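Local coordinates for glycosylation Associate Protein 1 (Streptococcus agalactiae serotype V, PDB 6OYC), which probably works within the Gap123 complex in the glycosylation and export of proteins through the accessory Sec system, at residues Asp17-Trp22 and Met56-Tyr61; Leu119-Gln124 and Thr132-Phe137; Glu165-Tyr170 and Arg180-Glu185. One frame throughout, in Å; residues are numbered along the deposited sequence.

Contact 1 of 3, residues Asp17-Trp22 and Met56-Tyr61; sequences DNNYLW and MPNLRY
The carboxylate oxygen OD1 of D17, whose side chain packs on P57, takes two bonds. One comes from the backbone N of N19 at 2.9 Å, approaching from above the carboxylate plane (75° out of it) and closing an Asx turn. The other comes from water 1, which donates to D17 OD1 at 2.7 Å and accepts from the backbone N of N58, so the water links the two loops. With CG anti to the backbone N (chi1 -172°), D17 CG lies 3.6 Å from P57 CD, while D17 OD2 comes within 3.4 Å of P57 CG; a short acid suits a site that must serve a turn and lie against a proline ring. These loops follow strands 2-5 and 48-52, neighbours in a parallel sheet, as expected of the Rossmann-like half of a GT-B protein. Residues M56 to L59 form a type I turn leading into helix 59-65, and proline readily occupies the second place of such a turn. Further on, the side chains of N19 and N58 cross, their amide planes only 17° apart. Their nitrogens, ND2 of N19 and ND2 of N58, lie 3.5 Å apart as two donors, and water 2 resolves the mismatch nearby: it donates to N19 OD1 at 2.8 Å and accepts from N58 ND2 at 3.1 Å. N58 OD1 accepts from N130, which gives both ends of this buried amide a partner. R60 adds weak bonds from NH2 to the carbonyls of M56 and P57.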
loop_
_atom_site.group_PDB
_atom_site.type_symbol
_atom_site.label_atom_id
_atom_site.label_comp_id
_atom_site.label_asym_id
_atom_site.label_seq_id
_atom_site.Cartn_x
_atom_site.Cartn_y
_atom_site.Cartn_z
ATOM N N ASP A 17 6.916 -9.295 -8.355
ATOM C CA ASP A 17 6.883 -8.859 -6.963
ATOM C C ASP A 17 6.566 -7.367 -6.880
ATOM O O ASP A 17 7.149 -6.558 -7.605
ATOM C CB ASP A 17 8.257 -9.168 -6.323
ATOM C CG ASP A 17 8.319 -8.946 -4.787
ATOM O OD1 ASP A 17 7.285 -8.690 -4.119
ATOM O OD2 ASP A 17 9.455 -9.059 -4.251
ATOM N N ASN A 18 5.649 -6.992 -5.988
ATOM C CA ASN A 18 5.371 -5.575 -5.753
ATOM C C ASN A 18 6.233 -4.979 -4.648
ATOM O O ASN A 18 6.079 -3.797 -4.335
ATOM C CB ASN A 18 3.884 -5.353 -5.412
ATOM C CG ASN A 18 3.504 -5.858 -4.018
ATOM O OD1 ASN A 18 4.206 -6.677 -3.426
ATOM N ND2 ASN A 18 2.384 -5.362 -3.488
ATOM N N ASN A 19 7.122 -5.759 -4.037
ATOM C CA ASN A 19 7.865 -5.242 -2.901
ATOM C C ASN A 19 8.739 -4.064 -3.327
ATOM O O ASN A 19 9.079 -3.897 -4.503
ATOM C CB ASN A 19 8.709 -6.347 -2.253
ATOM C CG ASN A 19 9.030 -6.049 -0.781
ATOM O OD1 ASN A 19 8.456 -5.137 -0.193
ATOM N ND2 ASN A 19 9.942 -6.818 -0.188
ATOM N N TYR A 20 9.053 -3.217 -2.355
ATOM C CA TYR A 20 9.806 -1.987 -2.558
ATOM C C TYR A 20 10.976 -1.959 -1.581
ATOM O O TYR A 20 10.963 -2.635 -0.552
ATOM C CB TYR A 20 8.901 -0.773 -2.337
ATOM C CG TYR A 20 8.040 -0.952 -1.101
ATOM C CD1 TYR A 20 8.573 -0.770 0.184
ATOM C CD2 TYR A 20 6.698 -1.330 -1.207
ATOM C CE1 TYR A 20 7.791 -0.957 1.321
ATOM C CE2 TYR A 20 5.907 -1.510 -0.073
ATOM C CZ TYR A 20 6.454 -1.330 1.183
ATOM O OH TYR A 20 5.655 -1.519 2.293
ATOM N N LEU A 21 11.992 -1.172 -1.894
ATOM C CA LEU A 21 13.063 -0.971 -0.921
ATOM C C LEU A 21 12.514 -0.297 0.334
ATOM O O LEU A 21 11.661 0.597 0.259
ATOM C CB LEU A 21 14.177 -0.122 -1.531
ATOM C CG LEU A 21 14.652 -0.631 -2.894
ATOM C CD1 LEU A 21 15.742 0.295 -3.470
ATOM C CD2 LEU A 21 15.144 -2.058 -2.761
ATOM N N TRP A 22 13.023 -0.720 1.498
ATOM C CA TRP A 22 12.448 -0.261 2.756
ATOM C C TRP A 22 12.503 1.252 2.899
ATOM O O TRP A 22 11.663 1.842 3.594
ATOM C CB TRP A 22 13.147 -0.930 3.939
ATOM C CG TRP A 22 14.529 -0.403 4.310
ATOM C CD1 TRP A 22 15.732 -0.998 4.033
ATOM C CD2 TRP A 22 14.838 0.782 5.073
ATOM N NE1 TRP A 22 16.761 -0.254 4.556
ATOM C CE2 TRP A 22 16.243 0.839 5.201
ATOM C CE3 TRP A 22 14.063 1.792 5.659
ATOM C CZ2 TRP A 22 16.894 1.869 5.894
ATOM C CZ3 TRP A 22 14.705 2.815 6.348
ATOM C CH2 TRP A 22 16.110 2.848 6.456
ATOM N N MET A 56 4.813 -13.212 -5.356
ATOM C CA MET A 56 4.840 -12.455 -4.097
ATOM C C MET A 56 5.706 -13.150 -3.044
ATOM O O MET A 56 5.203 -13.673 -2.042
ATOM C CB MET A 56 3.411 -12.246 -3.582
ATOM C CG MET A 56 2.615 -11.234 -4.397
ATOM S SD MET A 56 3.216 -9.586 -4.002
ATOM C CE MET A 56 2.112 -9.164 -2.642
ATOM N N PRO A 57 7.028 -13.144 -3.226
ATOM C CA PRO A 57 7.905 -13.824 -2.246
ATOM C C PRO A 57 7.834 -13.227 -0.844
ATOM O O PRO A 57 8.220 -13.896 0.124
ATOM C CB PRO A 57 9.304 -13.661 -2.853
ATOM C CG PRO A 57 9.176 -12.463 -3.777
ATOM C CD PRO A 57 7.792 -12.515 -4.319
ATOM N N ASN A 58 7.336 -12.000 -0.699
ATOM C CA ASN A 58 7.202 -11.356 0.602
ATOM C C ASN A 58 5.757 -11.325 1.080
ATOM O O ASN A 58 5.379 -10.447 1.861
ATOM C CB ASN A 58 7.762 -9.936 0.559
ATOM C CG ASN A 58 8.482 -9.590 1.811
ATOM O OD1 ASN A 58 9.315 -10.366 2.287
ATOM N ND2 ASN A 58 8.147 -8.431 2.399
ATOM N N LEU A 59 4.943 -12.285 0.625
ATOM C CA LEU A 59 3.500 -12.205 0.833
ATOM C C LEU A 59 3.139 -12.305 2.312
ATOM O O LEU A 59 2.209 -11.630 2.776
ATOM C CB LEU A 59 2.804 -13.300 0.029
ATOM C CG LEU A 59 1.286 -13.419 0.168
ATOM C CD1 LEU A 59 0.605 -12.100 -0.143
ATOM C CD2 LEU A 59 0.756 -14.526 -0.761
ATOM N N ARG A 60 3.859 -13.133 3.074
ATOM C CA ARG A 60 3.430 -13.361 4.449
ATOM C C ARG A 60 3.674 -12.121 5.315
ATOM O O ARG A 60 2.815 -11.747 6.120
ATOM C CB ARG A 60 4.111 -14.614 5.010
ATOM C CG ARG A 60 3.429 -15.950 4.554
ATOM C CD ARG A 60 4.402 -16.926 3.879
ATOM N NE ARG A 60 5.168 -16.289 2.814
ATOM C CZ ARG A 60 4.794 -16.247 1.538
ATOM N NH1 ARG A 60 3.664 -16.842 1.142
ATOM N NH2 ARG A 60 5.560 -15.612 0.654
ATOM N N TYR A 61 4.815 -11.437 5.130
ATOM C CA TYR A 61 4.990 -10.156 5.804
ATOM C C TYR A 61 3.970 -9.152 5.312
ATOM O O TYR A 61 3.423 -8.381 6.107
ATOM C CB TYR A 61 6.404 -9.601 5.614
ATOM C CG TYR A 61 7.379 -10.229 6.574
ATOM C CD1 TYR A 61 7.144 -10.205 7.953
ATOM C CD2 TYR A 61 8.517 -10.883 6.114
ATOM C CE1 TYR A 61 8.028 -10.802 8.839
ATOM C CE2 TYR A 61 9.399 -11.478 6.987
ATOM C CZ TYR A 61 9.142 -11.442 8.346
ATOM O OH TYR A 61 10.017 -12.033 9.203
HETATM O O HOH W 1 6.012 -10.065 -2.209
HETATM O O HOH W 2 6.299 -6.173 1.274
#

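Contact 2 of 3, residues Leu119-Gln124 and Thr132-Phe137; sequences LIAKVQ and THIDYF
The F137 ring carries L119 on one face, with L119 CD2 3.6 Å from the ring centroid and only 2° off the normal, a CH-pi contact over the middle of the ring. The carbonyl oxygen of I120 accepts from F137 N at 2.8 Å, and this strand pairing sets it at the edge of the F137 ring, near the plane, where a phenyl presents C-H groups rather than its electron-rich face. The same pairing puts the oxygen over one face of Y136, toward the rim, and I120 CG2 touches Y136 OH at 3.6 Å. The aliphatic part of K122 also borders the F137 ring, its CG 3.8 Å from F137 CE1, so a long side chain can cover an aromatic with methylenes while carrying its amine onward. At the other end of the hairpin, Q124 CB sits over one face of the H133 imidazole, 3.8 Å from its centroid, and Q124 CG touches H133 NE2. Rotation about CB-CG (chi2 -86°) turns Q124 CD aside from the chain.

Strands 118-125 and 131-138 form an antiparallel hairpin. K122 and D135 are a hydrogen-bonded pair, K122 N reaching D135 O at 2.9 Å and D135 N reaching K122 O at 3.0 Å. I120 and A121 both face V113 of the next strand, a classic beta bulge. On the face of A121, V123, I134 and Y136, the small A121 lets I134 approach: A121 CB lies 3.6 Å from I134 CG2. Cross-strand cohesion therefore comes mainly from backbone bonds and apolar or CH-pi contacts, while the polar ends of Q124 and D135 find their partners, Y23 and K145, outside these two strands.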
loop_
_atom_site.group_PDB
_atom_site.type_symbol
_atom_site.label_atom_id
_atom_site.label_comp_id
_atom_site.label_asym_id
_atom_site.label_seq_id
_atom_site.Cartn_x
_atom_site.Cartn_y
_atom_site.Cartn_z
ATOM N N LEU A 119 33.528 -4.563 -5.589
ATOM C CA LEU A 119 32.148 -4.813 -5.193
ATOM C C LEU A 119 31.764 -6.254 -5.519
ATOM O O LEU A 119 31.879 -6.688 -6.670
ATOM C CB LEU A 119 31.204 -3.842 -5.902
ATOM C CG LEU A 119 29.730 -3.938 -5.475
ATOM C CD1 LEU A 119 29.555 -3.780 -3.948
ATOM C CD2 LEU A 119 28.882 -2.911 -6.208
ATOM N N ILE A 120 31.326 -7.002 -4.510
ATOM C CA ILE A 120 30.738 -8.317 -4.729
ATOM C C ILE A 120 29.215 -8.265 -4.705
ATOM O O ILE A 120 28.562 -8.892 -5.534
ATOM C CB ILE A 120 31.263 -9.331 -3.693
ATOM C CG1 ILE A 120 32.790 -9.356 -3.687
ATOM C CG2 ILE A 120 30.700 -10.702 -3.988
ATOM C CD1 ILE A 120 33.360 -9.560 -5.047
ATOM N N ALA A 121 28.618 -7.539 -3.762
ATOM C CA ALA A 121 27.174 -7.619 -3.620
ATOM C C ALA A 121 26.653 -6.423 -2.845
ATOM O O ALA A 121 27.385 -5.778 -2.089
ATOM C CB ALA A 121 26.745 -8.915 -2.925
ATOM N N LYS A 122 25.366 -6.140 -3.059
ATOM C CA LYS A 122 24.608 -5.195 -2.251
ATOM C C LYS A 122 23.465 -5.951 -1.596
ATOM O O LYS A 122 22.722 -6.663 -2.270
ATOM C CB LYS A 122 24.080 -4.045 -3.084
ATOM C CG LYS A 122 25.146 -3.268 -3.765
ATOM C CD LYS A 122 24.614 -1.951 -4.324
ATOM C CE LYS A 122 25.670 -1.280 -5.219
ATOM N NZ LYS A 122 25.435 0.198 -5.459
ATOM N N VAL A 123 23.344 -5.820 -0.284
ATOM C CA VAL A 123 22.388 -6.589 0.495
ATOM C C VAL A 123 21.244 -5.668 0.868
ATOM O O VAL A 123 21.479 -4.576 1.390
ATOM C CB VAL A 123 23.058 -7.190 1.739
ATOM C CG1 VAL A 123 22.040 -7.932 2.582
ATOM C CG2 VAL A 123 24.216 -8.104 1.307
ATOM N N GLN A 124 20.011 -6.096 0.596
ATOM C CA GLN A 124 18.835 -5.263 0.812
ATOM C C GLN A 124 17.916 -5.912 1.831
ATOM O O GLN A 124 17.748 -7.141 1.844
ATOM C CB GLN A 124 18.074 -5.013 -0.488
ATOM C CG GLN A 124 18.798 -4.026 -1.428
ATOM C CD GLN A 124 18.465 -2.584 -1.116
ATOM O OE1 GLN A 124 17.769 -2.298 -0.130
ATOM N NE2 GLN A 124 18.938 -1.659 -1.961
ATOM N N THR A 132 15.682 -9.517 1.763
ATOM C CA THR A 132 14.804 -9.641 0.603
ATOM C C THR A 132 15.565 -10.006 -0.666
ATOM O O THR A 132 15.184 -10.949 -1.374
ATOM C CB THR A 132 14.026 -8.342 0.366
ATOM O OG1 THR A 132 14.928 -7.226 0.432
ATOM C CG2 THR A 132 12.933 -8.179 1.415
ATOM N N HIS A 133 16.631 -9.285 -0.982
ATOM C CA HIS A 133 17.383 -9.677 -2.163
ATOM C C HIS A 133 18.839 -9.257 -2.036
ATOM O O HIS A 133 19.189 -8.357 -1.264
ATOM C CB HIS A 133 16.748 -9.129 -3.459
ATOM C CG HIS A 133 16.750 -7.634 -3.582
ATOM N ND1 HIS A 133 15.700 -6.845 -3.151
ATOM C CD2 HIS A 133 17.632 -6.793 -4.171
ATOM C CE1 HIS A 133 15.953 -5.582 -3.439
ATOM N NE2 HIS A 133 17.116 -5.523 -4.066
ATOM N N ILE A 134 19.689 -9.954 -2.793
ATOM C CA ILE A 134 21.088 -9.585 -2.950
ATOM C C ILE A 134 21.377 -9.346 -4.432
ATOM O O ILE A 134 21.150 -10.235 -5.271
ATOM C CB ILE A 134 22.026 -10.657 -2.384
ATOM C CG1 ILE A 134 21.795 -10.840 -0.885
ATOM C CG2 ILE A 134 23.457 -10.311 -2.712
ATOM C CD1 ILE A 134 22.367 -12.135 -0.370
ATOM N N ASP A 135 21.888 -8.146 -4.748
ATOM C CA ASP A 135 22.427 -7.864 -6.072
ATOM C C ASP A 135 23.867 -8.343 -6.097
ATOM O O ASP A 135 24.694 -7.871 -5.312
ATOM C CB ASP A 135 22.363 -6.376 -6.401
ATOM C CG ASP A 135 20.937 -5.871 -6.592
ATOM O OD1 ASP A 135 19.996 -6.694 -6.730
ATOM O OD2 ASP A 135 20.766 -4.631 -6.589
ATOM N N TYR A 136 24.165 -9.290 -6.975
ATOM C CA TYR A 136 25.476 -9.913 -7.028
ATOM C C TYR A 136 26.191 -9.411 -8.274
ATOM O O TYR A 136 25.603 -9.367 -9.360
ATOM C CB TYR A 136 25.345 -11.435 -7.026
ATOM C CG TYR A 136 26.571 -12.136 -6.517
ATOM C CD1 TYR A 136 27.642 -12.408 -7.362
ATOM C CD2 TYR A 136 26.660 -12.537 -5.192
ATOM C CE1 TYR A 136 28.767 -13.048 -6.893
ATOM C CE2 TYR A 136 27.778 -13.193 -4.717
ATOM C CZ TYR A 136 28.829 -13.444 -5.563
ATOM O OH TYR A 136 29.941 -14.098 -5.078
ATOM N N PHE A 137 27.442 -9.003 -8.107
ATOM C CA PHE A 137 28.152 -8.233 -9.112
ATOM C C PHE A 137 29.340 -9.020 -9.617
ATOM O O PHE A 137 29.906 -9.840 -8.894
ATOM C CB PHE A 137 28.670 -6.887 -8.561
ATOM C CG PHE A 137 27.603 -5.869 -8.380
ATOM C CD1 PHE A 137 26.745 -5.943 -7.288
ATOM C CD2 PHE A 137 27.452 -4.839 -9.300
ATOM C CE1 PHE A 137 25.752 -5.010 -7.119
ATOM C CE2 PHE A 137 26.451 -3.900 -9.140
ATOM C CZ PHE A 137 25.587 -3.992 -8.051
#

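Contact 3 of 3, residues Glu165-Tyr170 and Arg180-Glu185; sequences EAYQDY and REYLRE
Y170 OH donates to E181 OE1 at 2.6 Å, meeting that oxygen nearly along its C-O axis. The same E181 oxygen is salt-bridged to R13, so two donors probably stabilise its negative charge. A tyrosine suits this place because its hydroxyl reaches across the strands while E181 CB lies at its ring edge.

On the other face of the sheet, R180 grips D169 side-on. R180 NE bonds to D169 OD1 at 2.8 Å and R180 NH2 to D169 OD2 at 3.2 Å, both through syn lone pairs, with the oxygens tilted some 30° from the guanidinium plane. D169 OD2 has a second partner in R177. The R180 guanidinium also lies flat on the Y167 ring, an off-centre cation-pi contact with planes 10° apart and R180 CZ 3.5 Å from Y167 CE1; arginine can do both, since NE and NH2 serve the acid, though tilted, and its flat face the ring. Y167 CB lies over one face of the Y182 ring, toward the rim.

Q168 finds its side-chain partners outside: OE1 accepts from R13, and NE2 bonds to Y16 and S156. Its backbone pairs with E181, Q168 N to E181 O at 2.7 Å and E181 N to Q168 O at 2.8 Å. L183 N then bonds to A166 O at 2.8 Å. R184, its guanidinium face over A166 O, is salt-bridged through NH2 to D161. The pattern is that of an antiparallel beta hairpin within a meander, with a classic beta bulge against the neighbouring strand 154-161, where A166 and Y167 both face Y159.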
loop_
_atom_site.group_PDB
_atom_site.type_symbol
_atom_site.label_atom_id
_atom_site.label_comp_id
_atom_site.label_asym_id
_atom_site.label_seq_id
_atom_site.Cartn_x
_atom_site.Cartn_y
_atom_site.Cartn_z
ATOM N N GLU A 165 18.334 -7.021 -18.085
ATOM C CA GLU A 165 17.657 -8.246 -17.677
ATOM C C GLU A 165 17.664 -9.263 -18.810
ATOM O O GLU A 165 17.399 -8.935 -19.970
ATOM C CB GLU A 165 16.229 -7.930 -17.240
ATOM C CG GLU A 165 16.192 -7.043 -15.990
ATOM C CD GLU A 165 14.789 -6.790 -15.477
ATOM O OE1 GLU A 165 13.848 -6.758 -16.295
ATOM O OE2 GLU A 165 14.624 -6.618 -14.255
ATOM N N ALA A 166 18.013 -10.500 -18.473
ATOM C CA ALA A 166 18.017 -11.589 -19.432
ATOM C C ALA A 166 16.885 -12.576 -19.156
ATOM O O ALA A 166 15.989 -12.718 -19.987
ATOM C CB ALA A 166 19.392 -12.268 -19.414
ATOM N N TYR A 167 16.871 -13.227 -17.989
ATOM C CA TYR A 167 15.811 -14.167 -17.629
ATOM C C TYR A 167 15.829 -14.413 -16.120
ATOM O O TYR A 167 16.805 -14.117 -15.425
ATOM C CB TYR A 167 15.959 -15.500 -18.377
ATOM C CG TYR A 167 17.331 -16.129 -18.193
ATOM C CD1 TYR A 167 17.625 -16.909 -17.080
ATOM C CD2 TYR A 167 18.334 -15.925 -19.119
ATOM C CE1 TYR A 167 18.866 -17.466 -16.908
ATOM C CE2 TYR A 167 19.590 -16.482 -18.947
ATOM C CZ TYR A 167 19.847 -17.245 -17.849
ATOM O OH TYR A 167 21.095 -17.793 -17.692
ATOM N N GLN A 168 14.750 -15.024 -15.639
ATOM C CA GLN A 168 14.548 -15.282 -14.221
ATOM C C GLN A 168 14.254 -16.763 -14.012
ATOM O O GLN A 168 13.313 -17.302 -14.610
ATOM C CB GLN A 168 13.393 -14.434 -13.666
ATOM C CG GLN A 168 13.358 -14.403 -12.148
ATOM C CD GLN A 168 13.047 -13.007 -11.600
ATOM O OE1 GLN A 168 12.562 -12.132 -12.326
ATOM N NE2 GLN A 168 13.320 -12.805 -10.312
ATOM N N ASP A 169 15.049 -17.413 -13.165
ATOM C CA ASP A 169 14.828 -18.809 -12.800
ATOM C C ASP A 169 14.061 -18.874 -11.483
ATOM O O ASP A 169 14.536 -18.360 -10.466
ATOM C CB ASP A 169 16.158 -19.552 -12.690
ATOM C CG ASP A 169 16.801 -19.766 -14.040
ATOM O OD1 ASP A 169 16.158 -19.377 -15.044
ATOM O OD2 ASP A 169 17.927 -20.320 -14.107
ATOM N N TYR A 170 12.882 -19.501 -11.495
ATOM C CA TYR A 170 12.089 -19.656 -10.285
ATOM C C TYR A 170 12.335 -21.037 -9.710
ATOM O O TYR A 170 12.273 -22.035 -10.436
ATOM C CB TYR A 170 10.597 -19.477 -10.547
ATOM C CG TYR A 170 10.148 -18.129 -11.060
ATOM C CD1 TYR A 170 10.382 -17.753 -12.386
ATOM C CD2 TYR A 170 9.428 -17.253 -10.238
ATOM C CE1 TYR A 170 9.934 -16.524 -12.874
ATOM C CE2 TYR A 170 8.978 -16.010 -10.712
ATOM C CZ TYR A 170 9.234 -15.659 -12.034
ATOM O OH TYR A 170 8.780 -14.459 -12.528
ATOM N N ARG A 180 11.849 -21.069 -16.147
ATOM C CA ARG A 180 12.627 -19.893 -16.509
ATOM C C ARG A 180 11.758 -18.950 -17.334
ATOM O O ARG A 180 11.107 -19.383 -18.292
ATOM C CB ARG A 180 13.880 -20.283 -17.289
ATOM C CG ARG A 180 14.524 -19.119 -18.024
ATOM C CD ARG A 180 15.846 -19.538 -18.654
ATOM N NE ARG A 180 16.684 -20.252 -17.700
ATOM C CZ ARG A 180 17.921 -20.652 -17.958
ATOM N NH1 ARG A 180 18.463 -20.391 -19.141
ATOM N NH2 ARG A 180 18.622 -21.295 -17.031
ATOM N N GLU A 181 11.739 -17.677 -16.949
ATOM C CA GLU A 181 10.976 -16.626 -17.617
ATOM C C GLU A 181 11.964 -15.652 -18.235
ATOM O O GLU A 181 12.745 -15.027 -17.512
ATOM C CB GLU A 181 10.056 -15.879 -16.637
ATOM C CG GLU A 181 9.292 -14.702 -17.266
ATOM C CD GLU A 181 8.622 -13.765 -16.243
ATOM O OE1 GLU A 181 8.911 -13.819 -15.018
ATOM O OE2 GLU A 181 7.781 -12.963 -16.675
ATOM N N TYR A 182 11.929 -15.524 -19.560
ATOM C CA TYR A 182 12.824 -14.616 -20.262
ATOM C C TYR A 182 12.326 -13.176 -20.148
ATOM O O TYR A 182 11.124 -12.922 -20.010
ATOM C CB TYR A 182 12.978 -15.050 -21.731
ATOM C CG TYR A 182 13.929 -16.234 -21.872
ATOM C CD1 TYR A 182 13.493 -17.529 -21.616
ATOM C CD2 TYR A 182 15.268 -16.045 -22.209
ATOM C CE1 TYR A 182 14.356 -18.624 -21.725
ATOM C CE2 TYR A 182 16.146 -17.121 -22.315
ATOM C CZ TYR A 182 15.679 -18.410 -22.070
ATOM O OH TYR A 182 16.540 -19.480 -22.164
ATOM N N LEU A 183 13.279 -12.224 -20.215
ATOM C CA LEU A 183 13.044 -10.823 -19.865
ATOM C C LEU A 183 13.592 -9.855 -20.909
ATOM O O LEU A 183 13.822 -8.688 -20.596
ATOM C CB LEU A 183 13.669 -10.496 -18.499
ATOM C CG LEU A 183 13.203 -11.322 -17.292
ATOM C CD1 LEU A 183 14.009 -10.958 -16.045
ATOM C CD2 LEU A 183 11.685 -11.166 -17.052
ATOM N N ARG A 184 13.827 -10.305 -22.132
ATOM C CA ARG A 184 14.390 -9.430 -23.151
ATOM C C ARG A 184 13.293 -8.807 -23.998
ATOM O O ARG A 184 12.151 -9.260 -24.003
ATOM C CB ARG A 184 15.346 -10.206 -24.046
ATOM C CG ARG A 184 16.596 -10.621 -23.317
ATOM C CD ARG A 184 17.085 -11.958 -23.811
ATOM N NE ARG A 184 18.428 -12.269 -23.335
ATOM C CZ ARG A 184 18.915 -13.504 -23.292
ATOM N NH1 ARG A 184 18.163 -14.520 -23.704
ATOM N NH2 ARG A 184 20.143 -13.721 -22.839
ATOM N N GLU A 185 13.652 -7.748 -24.715
ATOM C CA GLU A 185 12.733 -7.191 -25.696
ATOM C C GLU A 185 12.361 -8.257 -26.722
ATOM O O GLU A 185 13.233 -8.930 -27.286
ATOM C CB GLU A 185 13.359 -5.980 -26.382
ATOM C CG GLU A 185 12.552 -5.469 -27.579
ATOM C CD GLU A 185 11.587 -4.346 -27.198
ATOM O OE1 GLU A 185 10.442 -4.340 -27.705
ATOM O OE2 GLU A 185 11.976 -3.467 -26.393
#

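In the fold
Contact 1 is the buried one, its centre about 11 Å from the centre of the chain, and joins loops of the parallel sheet through bound water and side-chain packing. Contacts 2 and 3, with centres about 25 and 27 Å from that point, are partly buried hairpins of one antiparallel sheet, where direct backbone bonds set the register. Contact 2 adds chiefly apolar and CH-pi packing; contact 3 adds charged pairs. The loop after strand 2-5 meets both hairpins: L21 and N19 of contact 1 pack on H133 and T132 of contact 2, whereas R13 and Y16 bond to contact 3, although contacts 1 and 3 themselves come no nearer than about 7 Å between closest atoms.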